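PDB 4ZXA: hydroquinone dioxygenase large subunit from Pseudomonas sp., which forms, with a small subunit, the cupin-type hydroquinone 1,2-dioxygenase PnpCD, which probably opens the hydroquinone ring with molecular oxygen at a divalent iron centre. Local coordinates for residues I170-M175 / Q179-L184; I165-I170 / R225-W230; N258-W263 / P321-L326; M71-W76 / G81-D86. All blocks are in the same frame, centred on the assembly; numbering follows the deposited sequence.

Interaction 1: residues I170-M175 / Q179-L184; sequences IATKRM and QDDSPL
The carboxylate of Asp181 reaches across to the backbone of residues 173-175 and accepts three of its N-H groups, pinning together the two arms of a chain reversal in the long loop between helix 162-165 and strand 203-206. OD2 takes the N-H of Lys173 (N to OD2 2.8 Å) on its syn side, while its anti lone pair receives Asp181's neighbour, the N-H of Ser182, at 2.7 Å from N to OD2. OD1 accepts from Arg174 N at 2.7 Å through the syn lone pair, and from Met175 N, which approaches 56° above the carboxylate plane. With two donors on each oxygen the buried group is held against rotation, and a short, charged acid suits a place where several N-H groups converge. Beside this grip, the Lys173 side chain brings its ammonium to Asp180: the bend at chi3 (63°) carries NZ over the carboxylate plane, 2.8 Å from OD2, in an exposed salt bridge. Thr172 OG1, also bonded to the Val234 carbonyl, accepts from Ser182 OG. The guanidinium of Arg174 turns instead to Asp80 of the small subunit, so the reversal borders the subunit interface. At the other end the contact turns apolar, where Ile170 CB lies 4.2 Å from Pro183 CD and the CG2 methyl of Ile170 rests 3.7 Å from Ser182 CA.

Interaction 2: residues I165-I170 / R225-W230; sequences IERFRI and RSDVTW. With H8N (4-hydroxybenzonitrile), chain J.
Arg167 departs from a fully extended chain at chi2 (139°), and this bend carries its guanidinium to Asp227, whose CG stands between its own backbone N and carbonyl carbon. The two side chains come from opposite directions and close a salt bridge between two irregular loops of the cupin-type large subunit, one following helix 162-165 and the other following helix 219-224. NE is the main donor, 3.1 Å from OD2 of Asp227, with a bent N-H...O angle of 141°. The acceptor oxygen lies tilted from the guanidinium plane, and the two flat groups stand 62° apart, so this is not a coplanar, bidentate salt bridge: NH2 adds merely a weak bond to the same OD2. An arginine suits the site because it has further donors to spend, and NH1 makes a second salt bridge to Asp142.

Val228 supplies the apolar half of the contact. Its CG1 methyl sits over one face of the Arg167 guanidinium, offset toward the rim and 3.7 Å from NE, where a branched aliphatic side chain can cover a flat cation without competing for its N-H groups. Behind it, Ser226 OG donates to the Val228 carbonyl in the carbonyl plane, on a lone pair, a bond within the same loop. That loop runs on into the ligand pocket, where Trp230 NE1 is bonded to the Glu249 carbonyl; Trp230 CA comes within 3.4 Å of the hydroxyl oxygen OAB of 4-hydroxybenzonitrile, and CE3 of its ring lies 3.6 Å from OAB.

Interaction 3: residues N258-W263 / P321-L326; sequences NDRVEW and PNLPHL. With CD (cadmium ion), chain I; H8N (4-hydroxybenzonitrile), chain J.
Arg260 lays its guanidinium against the first turn of helix 323-329, linking that helix to the loop that leads into the cupin strand 262-266. Its CG stands between the backbone N and the carbonyl carbon (chi1 54°) and the chain bends at chi3, a folded shape that returns NE to Asp259. NE bonds to Asp259 OD1 at 3.0 Å with a fairly straight N-H...O angle of 161°, the oxygen lying close to the guanidinium plane. This salt bridge steadies the cation while Leu323 CB covers one face of it and the CD2 methyl reaches NH1 at 3.5 Å; Pro324 CG lies 3.8 Å from NH2. An alanine in place of Arg260 would probably leave Asp259 without this charged mate and open a gap beside Leu323 and Pro324.

The same segment supplies ligands to the metal, Asn258 from the loop and Glu262 from the start of the strand. Asn258 OD1 binds cadmium at 2.3 Å, and Glu262, extended beyond CG, chelates it through OE1 and OE2; His256, His303 and the nitrile nitrogen NAA of 4-hydroxybenzonitrile complete the site. No hydrogen bond or salt bridge joins the two segments: hydrocarbon packs on the cation, whose charge is met by Asp259 within its own segment.

Interaction 4: residues M71-W76 / G81-D86; sequences MRDVAW and GWVNFD. With H8N (4-hydroxybenzonitrile), chain J.
Asp73 extends from helix 63-75 toward strand 82-84, joining the helix to the eight-stranded antiparallel sheet, which combines N-terminal strands with later ones such as 251-257. Beyond its CB, the carboxyl carbon CG lies 4.0 Å from the CG1 methyl of Val83. One branch, OD1, rests against both methyls of that valine, with CG2 the nearer at 3.8 Å. Val83 has CG1 anti to its backbone N (chi1 178°) and CG2 beside it, which presents both methyls to the acid. The other branch, OD2, meets the edge of the Phe85 ring near its plane, 3.7 Å from CE1, and there the slightly positive C-H rim of the ring suits a carboxylate oxygen. Carboxylate and ring planes stand 66° apart. The main polar partner of OD2 is Thr91 OG1, on strand 89-93 beside Val83's strand. A leucine in place of Asp73 would probably leave the Thr91 hydroxyl without this mate and press bulkier methyls against Val83.

One turn on, Trp76 lines the ligand pocket, its CZ2 3.8 Å from CAE of 4-hydroxybenzonitrile, while Arg72 CB covers one face of the indole. A buried carboxylate among methyls and a ring edge, with one hydroxyl bonded to it, is likely to have its proton affinity raised unless further polar groups compensate.

Along the chain, interaction 4 comes first, then interaction 2, whose two segments bracket most of interaction 1, and interaction 3 last. Interactions 1 and 2 share Ile170 and have centres 15 Å apart. Interactions 2 and 4, 16 Å apart, touch directly: Arg72 of helix 63-75 donates through NH2 to the Thr229 carbonyl and through NE to that of Trp230. Interactions 3 and 4, 17 Å apart, pack through Asp259 and the ring of Trp82. Interactions 2 and 3 lie on opposite sides of the chain's centre, yet interactions 2, 3 and 4 all reach the bound 4-hydroxybenzonitrile, so loop, helix and cupin strand enclose one pocket; interactions 1 and 3 both border the small subunit.

Interaction 1: residues I170-M175 / Q179-L184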
# COMPACT_ATOMS: atom_id res chain seq x y z
N ILE E 170 6.13 27.42 -16.57
CA ILE E 170 6.04 27.92 -17.93
C ILE E 170 6.01 26.73 -18.89
O ILE E 170 6.87 25.85 -18.83
CB ILE E 170 7.23 28.82 -18.31
CG1 ILE E 170 7.16 30.15 -17.57
CG2 ILE E 170 7.26 29.06 -19.82
CD1 ILE E 170 8.35 31.05 -17.82
N ALA E 171 5.03 26.69 -19.77
CA ALA E 171 4.93 25.62 -20.76
C ALA E 171 6.09 25.68 -21.75
O ALA E 171 6.51 26.75 -22.17
CB ALA E 171 3.59 25.70 -21.51
N THR E 172 6.60 24.52 -22.13
CA THR E 172 7.63 24.48 -23.16
C THR E 172 7.03 24.65 -24.56
O THR E 172 6.28 23.79 -25.02
CB THR E 172 8.40 23.15 -23.14
OG1 THR E 172 8.86 22.88 -21.82
CG2 THR E 172 9.58 23.21 -24.09
N LYS E 173 7.39 25.74 -25.24
CA LYS E 173 6.99 25.92 -26.64
C LYS E 173 7.86 25.14 -27.63
O LYS E 173 7.35 24.53 -28.58
CB LYS E 173 6.98 27.40 -27.03
CG LYS E 173 6.73 27.56 -28.54
CD LYS E 173 6.62 29.01 -28.97
CE LYS E 173 7.91 29.75 -28.75
NZ LYS E 173 7.74 31.20 -29.08
N ARG E 174 9.17 25.16 -27.42
CA ARG E 174 10.09 24.51 -28.35
C ARG E 174 11.10 23.64 -27.60
O ARG E 174 11.20 22.42 -27.79
CB ARG E 174 10.82 25.60 -29.14
CG ARG E 174 11.28 25.19 -30.53
CD ARG E 174 11.74 26.42 -31.34
NE ARG E 174 12.31 26.02 -32.63
CZ ARG E 174 13.13 26.78 -33.36
NH1 ARG E 174 13.47 28.00 -32.96
NH2 ARG E 174 13.59 26.32 -34.52
N MET E 175 11.86 24.30 -26.73
CA MET E 175 12.88 23.64 -25.96
C MET E 175 13.16 24.54 -24.76
O MET E 175 13.03 25.75 -24.86
CB MET E 175 14.14 23.45 -26.81
CG MET E 175 15.37 22.97 -26.05
SD MET E 175 16.83 22.80 -27.12
CE MET E 175 16.40 21.29 -27.95
N GLN E 179 15.05 31.84 -25.30
CA GLN E 179 14.65 33.11 -24.71
C GLN E 179 13.15 33.22 -24.36
O GLN E 179 12.79 33.62 -23.26
CB GLN E 179 15.06 34.26 -25.63
CG GLN E 179 15.94 35.30 -24.97
CD GLN E 179 15.92 36.62 -25.72
OE1 GLN E 179 14.94 36.94 -26.42
NE2 GLN E 179 17.00 37.39 -25.60
N ASP E 180 12.27 32.87 -25.29
CA ASP E 180 10.85 33.06 -25.03
C ASP E 180 10.18 31.80 -24.48
O ASP E 180 8.95 31.66 -24.54
CB ASP E 180 10.13 33.53 -26.30
CG ASP E 180 10.22 32.52 -27.43
OD1 ASP E 180 10.60 31.35 -27.16
OD2 ASP E 180 9.91 32.90 -28.59
N ASP E 181 11.00 30.91 -23.92
CA ASP E 181 10.56 29.55 -23.61
C ASP E 181 10.74 29.21 -22.13
O ASP E 181 11.17 30.05 -21.33
CB ASP E 181 11.33 28.56 -24.49
CG ASP E 181 10.47 27.40 -24.95
OD1 ASP E 181 10.54 27.04 -26.15
OD2 ASP E 181 9.73 26.85 -24.10
N SER E 182 10.43 27.96 -21.77
CA SER E 182 10.56 27.50 -20.39
C SER E 182 12.01 27.51 -19.96
O SER E 182 12.89 27.19 -20.74
CB SER E 182 9.97 26.10 -20.21
OG SER E 182 10.72 25.14 -20.91
N PRO E 183 12.26 27.87 -18.70
CA PRO E 183 13.61 28.16 -18.23
C PRO E 183 14.40 26.90 -17.95
O PRO E 183 13.80 25.84 -17.77
CB PRO E 183 13.36 28.89 -16.91
CG PRO E 183 12.13 28.21 -16.39
CD PRO E 183 11.27 27.98 -17.61
N LEU E 184 15.73 27.02 -17.90
CA LEU E 184 16.56 25.94 -17.38
C LEU E 184 16.46 25.97 -15.85
O LEU E 184 15.64 26.70 -15.29
CB LEU E 184 18.01 26.07 -17.87
CG LEU E 184 18.23 26.06 -19.40
CD1 LEU E 184 19.68 26.34 -19.77
CD2 LEU E 184 17.77 24.75 -20.06

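Interaction 2: residues I165-I170 / R225-W230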
# COMPACT_ATOMS: atom_id res chain seq x y z
N ILE E 165 1.97 22.02 -3.85
CA ILE E 165 0.85 21.59 -4.65
C ILE E 165 0.49 22.55 -5.79
O ILE E 165 -0.19 22.15 -6.74
CB ILE E 165 -0.39 21.28 -3.80
CG1 ILE E 165 -0.83 22.52 -3.04
CG2 ILE E 165 -0.08 20.14 -2.83
CD1 ILE E 165 -2.24 22.42 -2.51
N GLU E 166 0.92 23.80 -5.71
CA GLU E 166 0.68 24.74 -6.82
C GLU E 166 1.98 25.12 -7.50
O GLU E 166 2.39 26.28 -7.47
CB GLU E 166 -0.00 26.02 -6.34
CG GLU E 166 -1.25 25.86 -5.51
CD GLU E 166 -1.83 27.20 -5.11
OE1 GLU E 166 -2.03 27.45 -3.90
OE2 GLU E 166 -2.05 28.04 -6.01
N ARG E 167 2.65 24.15 -8.10
CA ARG E 167 3.86 24.46 -8.81
C ARG E 167 3.51 25.11 -10.15
O ARG E 167 2.87 24.51 -11.00
CB ARG E 167 4.76 23.23 -8.94
CG ARG E 167 5.73 23.04 -7.74
CD ARG E 167 5.83 21.59 -7.31
NE ARG E 167 7.01 21.31 -6.49
CZ ARG E 167 7.02 20.46 -5.46
NH1 ARG E 167 5.91 19.83 -5.13
NH2 ARG E 167 8.13 20.25 -4.75
N PHE E 168 3.88 26.38 -10.30
CA PHE E 168 3.65 27.10 -11.54
C PHE E 168 4.75 26.73 -12.52
O PHE E 168 5.94 26.75 -12.16
CB PHE E 168 3.67 28.60 -11.29
CG PHE E 168 3.43 29.44 -12.52
CD1 PHE E 168 4.48 29.75 -13.37
CD2 PHE E 168 2.17 29.92 -12.81
CE1 PHE E 168 4.27 30.52 -14.49
CE2 PHE E 168 1.96 30.70 -13.93
CZ PHE E 168 3.01 31.00 -14.77
N ARG E 169 4.37 26.39 -13.74
CA ARG E 169 5.36 26.01 -14.74
C ARG E 169 5.11 26.74 -16.05
O ARG E 169 4.02 26.69 -16.60
CB ARG E 169 5.33 24.48 -14.98
CG ARG E 169 5.54 23.62 -13.72
CD ARG E 169 4.85 22.24 -13.86
NE ARG E 169 4.87 21.45 -12.62
CZ ARG E 169 3.98 20.52 -12.30
NH1 ARG E 169 2.96 20.23 -13.10
NH2 ARG E 169 4.10 19.87 -11.15
N ILE E 170 6.13 27.42 -16.57
CA ILE E 170 6.04 27.92 -17.93
C ILE E 170 6.01 26.73 -18.89
O ILE E 170 6.87 25.85 -18.83
CB ILE E 170 7.23 28.82 -18.31
CG1 ILE E 170 7.16 30.15 -17.57
CG2 ILE E 170 7.26 29.06 -19.82
CD1 ILE E 170 8.35 31.05 -17.82
N ARG E 225 18.12 18.17 -11.46
CA ARG E 225 17.62 19.24 -10.62
C ARG E 225 16.10 19.24 -10.52
O ARG E 225 15.50 20.18 -10.04
CB ARG E 225 18.17 20.59 -11.09
CG ARG E 225 19.70 20.67 -10.98
CD ARG E 225 20.29 21.93 -11.63
NE ARG E 225 21.74 21.97 -11.46
CZ ARG E 225 22.41 22.91 -10.79
NH1 ARG E 225 21.78 23.93 -10.23
NH2 ARG E 225 23.73 22.84 -10.70
N SER E 226 15.48 18.14 -10.96
CA SER E 226 14.04 17.98 -10.83
C SER E 226 13.61 17.81 -9.38
O SER E 226 14.17 17.00 -8.66
CB SER E 226 13.56 16.77 -11.64
OG SER E 226 12.19 16.49 -11.37
N ASP E 227 12.60 18.57 -8.97
CA ASP E 227 12.16 18.59 -7.57
C ASP E 227 10.88 17.80 -7.34
O ASP E 227 10.29 17.87 -6.26
CB ASP E 227 11.94 20.03 -7.10
CG ASP E 227 10.92 20.77 -7.96
OD1 ASP E 227 11.02 20.71 -9.21
OD2 ASP E 227 10.00 21.41 -7.39
N VAL E 228 10.45 17.05 -8.36
CA VAL E 228 9.22 16.25 -8.27
C VAL E 228 9.47 14.88 -8.87
O VAL E 228 10.37 14.70 -9.68
CB VAL E 228 8.03 16.90 -9.01
CG1 VAL E 228 7.75 18.28 -8.45
CG2 VAL E 228 8.31 16.98 -10.51
N THR E 229 8.65 13.90 -8.49
CA THR E 229 8.76 12.56 -9.06
C THR E 229 7.52 12.16 -9.86
O THR E 229 6.44 12.70 -9.66
CB THR E 229 8.99 11.52 -7.97
OG1 THR E 229 7.84 11.48 -7.11
CG2 THR E 229 10.21 11.86 -7.17
N TRP E 230 7.70 11.21 -10.77
CA TRP E 230 6.62 10.74 -11.63
C TRP E 230 5.83 11.90 -12.23
O TRP E 230 4.61 12.03 -12.01
CB TRP E 230 5.74 9.78 -10.87
CG TRP E 230 6.54 8.69 -10.21
CD1 TRP E 230 6.96 8.64 -8.91
CD2 TRP E 230 7.01 7.48 -10.82
NE1 TRP E 230 7.65 7.48 -8.67
CE2 TRP E 230 7.70 6.75 -9.83
CE3 TRP E 230 6.91 6.95 -12.11
CZ2 TRP E 230 8.28 5.51 -10.10
CZ3 TRP E 230 7.48 5.72 -12.37
CH2 TRP E 230 8.16 5.01 -11.37
NAA H8N J . 1.65 5.81 -17.74
CAC H8N J . 2.43 6.46 -17.22
CAI H8N J . 3.49 7.27 -16.55
CAF H8N J . 4.80 6.83 -16.61
CAD H8N J . 5.82 7.56 -16.00
CAH H8N J . 5.47 8.73 -15.34
OAB H8N J . 6.46 9.45 -14.73
CAE H8N J . 4.16 9.18 -15.28
CAG H8N J . 3.16 8.44 -15.89

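Interaction 3: residues N258-W263 / P321-L326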
# COMPACT_ATOMS: atom_id res chain seq x y z
N ASN E 258 -4.06 2.15 -19.98
CA ASN E 258 -3.76 2.87 -21.22
C ASN E 258 -4.94 3.04 -22.19
O ASN E 258 -5.88 2.25 -22.17
CB ASN E 258 -2.60 2.17 -21.93
CG ASN E 258 -1.23 2.53 -21.37
OD1 ASN E 258 -1.12 3.06 -20.26
ND2 ASN E 258 -0.19 2.26 -22.14
N ASP E 259 -4.89 4.05 -23.06
CA ASP E 259 -5.82 4.11 -24.19
C ASP E 259 -5.14 4.52 -25.50
O ASP E 259 -5.80 4.85 -26.49
CB ASP E 259 -6.98 5.06 -23.89
CG ASP E 259 -6.58 6.52 -23.97
OD1 ASP E 259 -5.36 6.81 -23.89
OD2 ASP E 259 -7.47 7.37 -24.11
N ARG E 260 -3.81 4.52 -25.48
CA ARG E 260 -2.98 4.74 -26.65
C ARG E 260 -1.68 4.01 -26.36
O ARG E 260 -1.43 3.66 -25.22
CB ARG E 260 -2.71 6.23 -26.85
CG ARG E 260 -2.13 6.93 -25.64
CD ARG E 260 -2.38 8.44 -25.68
NE ARG E 260 -3.82 8.69 -25.65
CZ ARG E 260 -4.41 9.80 -26.10
NH1 ARG E 260 -3.69 10.78 -26.62
NH2 ARG E 260 -5.74 9.91 -26.03
N VAL E 261 -0.85 3.78 -27.37
CA VAL E 261 0.46 3.20 -27.14
C VAL E 261 1.35 4.27 -26.50
O VAL E 261 1.30 5.44 -26.90
CB VAL E 261 1.09 2.71 -28.46
CG1 VAL E 261 2.56 2.36 -28.27
CG2 VAL E 261 0.33 1.52 -29.03
N GLU E 262 2.14 3.89 -25.50
CA GLU E 262 3.14 4.79 -24.92
C GLU E 262 4.53 4.27 -25.19
O GLU E 262 4.72 3.06 -25.31
CB GLU E 262 2.96 4.88 -23.41
CG GLU E 262 1.69 5.52 -22.98
CD GLU E 262 1.33 5.19 -21.54
OE1 GLU E 262 1.88 4.19 -21.02
OE2 GLU E 262 0.52 5.93 -20.95
N TRP E 263 5.51 5.18 -25.27
CA TRP E 263 6.91 4.80 -25.41
C TRP E 263 7.76 5.28 -24.23
O TRP E 263 7.73 6.45 -23.85
CB TRP E 263 7.49 5.31 -26.73
CG TRP E 263 6.89 4.64 -27.94
CD1 TRP E 263 5.72 4.98 -28.56
CD2 TRP E 263 7.42 3.53 -28.67
NE1 TRP E 263 5.49 4.15 -29.64
CE2 TRP E 263 6.52 3.25 -29.73
CE3 TRP E 263 8.58 2.75 -28.55
CZ2 TRP E 263 6.75 2.22 -30.64
CZ3 TRP E 263 8.79 1.74 -29.45
CH2 TRP E 263 7.89 1.48 -30.49
N PRO E 321 -4.63 15.01 -31.71
CA PRO E 321 -5.98 15.07 -31.14
C PRO E 321 -6.89 13.86 -31.41
O PRO E 321 -7.67 13.51 -30.53
CB PRO E 321 -6.57 16.32 -31.80
CG PRO E 321 -5.39 17.14 -32.23
CD PRO E 321 -4.37 16.14 -32.63
N ASN E 322 -6.80 13.23 -32.58
CA ASN E 322 -7.77 12.18 -32.91
C ASN E 322 -7.32 10.76 -32.57
O ASN E 322 -7.86 9.78 -33.10
CB ASN E 322 -8.23 12.29 -34.38
CG ASN E 322 -7.15 11.83 -35.37
OD1 ASN E 322 -5.98 11.68 -35.02
ND2 ASN E 322 -7.56 11.59 -36.62
N LEU E 323 -6.33 10.64 -31.69
CA LEU E 323 -5.83 9.32 -31.27
C LEU E 323 -6.93 8.36 -30.81
O LEU E 323 -6.98 7.22 -31.27
CB LEU E 323 -4.73 9.45 -30.20
CG LEU E 323 -3.27 9.49 -30.69
CD1 LEU E 323 -3.16 9.75 -32.18
CD2 LEU E 323 -2.46 10.53 -29.92
N PRO E 324 -7.83 8.80 -29.91
CA PRO E 324 -8.89 7.87 -29.49
C PRO E 324 -9.65 7.33 -30.70
O PRO E 324 -9.91 6.12 -30.77
CB PRO E 324 -9.80 8.75 -28.62
CG PRO E 324 -8.88 9.80 -28.09
CD PRO E 324 -7.90 10.09 -29.20
N HIS E 325 -10.00 8.20 -31.65
CA HIS E 325 -10.64 7.74 -32.89
C HIS E 325 -9.80 6.68 -33.61
O HIS E 325 -10.31 5.62 -33.96
CB HIS E 325 -10.94 8.90 -33.83
CG HIS E 325 -11.20 8.46 -35.24
ND1 HIS E 325 -12.26 7.65 -35.59
CD2 HIS E 325 -10.52 8.70 -36.39
CE1 HIS E 325 -12.22 7.41 -36.89
NE2 HIS E 325 -11.18 8.04 -37.40
N LEU E 326 -8.51 6.95 -33.80
CA LEU E 326 -7.65 5.99 -34.50
C LEU E 326 -7.64 4.61 -33.85
O LEU E 326 -7.66 3.60 -34.55
CB LEU E 326 -6.23 6.51 -34.64
CG LEU E 326 -6.15 7.83 -35.41
CD1 LEU E 326 -4.72 8.25 -35.58
CD2 LEU E 326 -6.83 7.65 -36.74
CD CD I . 0.48 4.29 -19.08
NAA H8N J . 1.65 5.81 -17.74
CAC H8N J . 2.43 6.46 -17.22
CAI H8N J . 3.49 7.27 -16.55
CAF H8N J . 4.80 6.83 -16.61
CAD H8N J . 5.82 7.56 -16.00
CAH H8N J . 5.47 8.73 -15.34
OAB H8N J . 6.46 9.45 -14.73
CAE H8N J . 4.16 9.18 -15.28
CAG H8N J . 3.16 8.44 -15.89

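Interaction 4: residues M71-W76 / G81-D86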
# COMPACT_ATOMS: atom_id res chain seq x y z
N MET E 71 -2.63 14.21 -6.46
CA MET E 71 -1.64 15.19 -6.91
C MET E 71 -1.26 14.93 -8.35
O MET E 71 -1.12 15.87 -9.12
CB MET E 71 -0.39 15.17 -6.05
CG MET E 71 0.64 16.17 -6.49
SD MET E 71 0.26 17.84 -5.97
CE MET E 71 -0.07 18.66 -7.54
N ARG E 72 -1.08 13.66 -8.72
CA ARG E 72 -0.74 13.36 -10.11
C ARG E 72 -1.92 13.67 -11.00
O ARG E 72 -1.76 14.32 -12.04
CB ARG E 72 -0.25 11.90 -10.30
CG ARG E 72 1.06 11.54 -9.56
CD ARG E 72 2.09 12.63 -9.73
NE ARG E 72 3.38 12.37 -9.09
CZ ARG E 72 3.59 12.39 -7.77
NH1 ARG E 72 2.59 12.61 -6.93
NH2 ARG E 72 4.81 12.17 -7.30
N ASP E 73 -3.12 13.25 -10.59
CA ASP E 73 -4.31 13.44 -11.42
C ASP E 73 -4.53 14.92 -11.73
O ASP E 73 -4.95 15.28 -12.83
CB ASP E 73 -5.56 12.85 -10.77
CG ASP E 73 -6.45 12.12 -11.77
OD1 ASP E 73 -6.15 12.11 -12.99
OD2 ASP E 73 -7.47 11.55 -11.33
N VAL E 74 -4.24 15.77 -10.75
CA VAL E 74 -4.46 17.20 -10.91
C VAL E 74 -3.38 17.81 -11.79
O VAL E 74 -3.68 18.63 -12.66
CB VAL E 74 -4.49 17.94 -9.57
CG1 VAL E 74 -4.13 19.40 -9.76
CG2 VAL E 74 -5.86 17.80 -8.94
N ALA E 75 -2.14 17.39 -11.57
CA ALA E 75 -1.00 17.94 -12.28
C ALA E 75 -1.05 17.52 -13.75
O ALA E 75 -0.58 18.26 -14.62
CB ALA E 75 0.31 17.51 -11.64
N TRP E 76 -1.60 16.34 -14.00
CA TRP E 76 -1.63 15.78 -15.36
C TRP E 76 -2.90 16.16 -16.11
O TRP E 76 -3.07 15.78 -17.26
CB TRP E 76 -1.52 14.25 -15.32
CG TRP E 76 -0.29 13.72 -14.66
CD1 TRP E 76 0.83 14.43 -14.33
CD2 TRP E 76 -0.05 12.38 -14.22
NE1 TRP E 76 1.75 13.61 -13.72
CE2 TRP E 76 1.23 12.34 -13.64
CE3 TRP E 76 -0.80 11.20 -14.26
CZ2 TRP E 76 1.78 11.18 -13.12
CZ3 TRP E 76 -0.27 10.05 -13.74
CH2 TRP E 76 1.01 10.04 -13.17
N GLY E 81 -6.86 7.88 -20.59
CA GLY E 81 -7.30 6.58 -20.10
C GLY E 81 -7.65 6.58 -18.61
O GLY E 81 -8.22 7.56 -18.10
N TRP E 82 -7.31 5.50 -17.92
CA TRP E 82 -7.74 5.31 -16.54
C TRP E 82 -6.61 5.54 -15.55
O TRP E 82 -5.60 4.84 -15.57
CB TRP E 82 -8.29 3.90 -16.33
CG TRP E 82 -9.51 3.54 -17.12
CD1 TRP E 82 -10.77 3.34 -16.63
CD2 TRP E 82 -9.58 3.29 -18.53
NE1 TRP E 82 -11.63 3.00 -17.66
CE2 TRP E 82 -10.92 2.97 -18.83
CE3 TRP E 82 -8.65 3.33 -19.57
CZ2 TRP E 82 -11.35 2.68 -20.14
CZ3 TRP E 82 -9.08 3.05 -20.87
CH2 TRP E 82 -10.41 2.72 -21.13
N VAL E 83 -6.79 6.52 -14.67
CA VAL E 83 -5.85 6.78 -13.60
C VAL E 83 -6.42 6.20 -12.29
O VAL E 83 -7.39 6.70 -11.74
CB VAL E 83 -5.63 8.28 -13.45
CG1 VAL E 83 -4.68 8.58 -12.31
CG2 VAL E 83 -5.14 8.89 -14.78
N ASN E 84 -5.82 5.11 -11.81
CA ASN E 84 -6.35 4.43 -10.65
C ASN E 84 -5.57 4.76 -9.39
O ASN E 84 -4.34 4.61 -9.34
CB ASN E 84 -6.36 2.92 -10.86
CG ASN E 84 -7.24 2.51 -12.03
OD1 ASN E 84 -6.75 2.29 -13.14
ND2 ASN E 84 -8.53 2.39 -11.78
N PHE E 85 -6.31 5.25 -8.38
CA PHE E 85 -5.74 5.63 -7.10
C PHE E 85 -5.39 4.35 -6.41
O PHE E 85 -4.41 4.26 -5.68
CB PHE E 85 -6.77 6.37 -6.26
CG PHE E 85 -6.94 7.80 -6.63
CD1 PHE E 85 -6.87 8.22 -7.94
CD2 PHE E 85 -7.18 8.75 -5.64
CE1 PHE E 85 -7.04 9.56 -8.29
CE2 PHE E 85 -7.34 10.09 -5.95
CZ PHE E 85 -7.28 10.50 -7.29
N ASP E 86 -6.23 3.35 -6.63
CA ASP E 86 -6.04 2.01 -6.10
C ASP E 86 -7.07 1.14 -6.80
O ASP E 86 -7.71 1.59 -7.75
CB ASP E 86 -6.14 1.96 -4.56
CG ASP E 86 -7.58 2.10 -4.04
OD1 ASP E 86 -8.55 2.15 -4.84
OD2 ASP E 86 -7.74 2.13 -2.80
NAA H8N J . 1.65 5.81 -17.74
CAC H8N J . 2.43 6.46 -17.22
CAI H8N J . 3.49 7.27 -16.55
CAF H8N J . 4.80 6.83 -16.61
CAD H8N J . 5.82 7.56 -16.00
CAH H8N J . 5.47 8.73 -15.34
OAB H8N J . 6.46 9.45 -14.73
CAE H8N J . 4.16 9.18 -15.28
CAG H8N J . 3.16 8.44 -15.89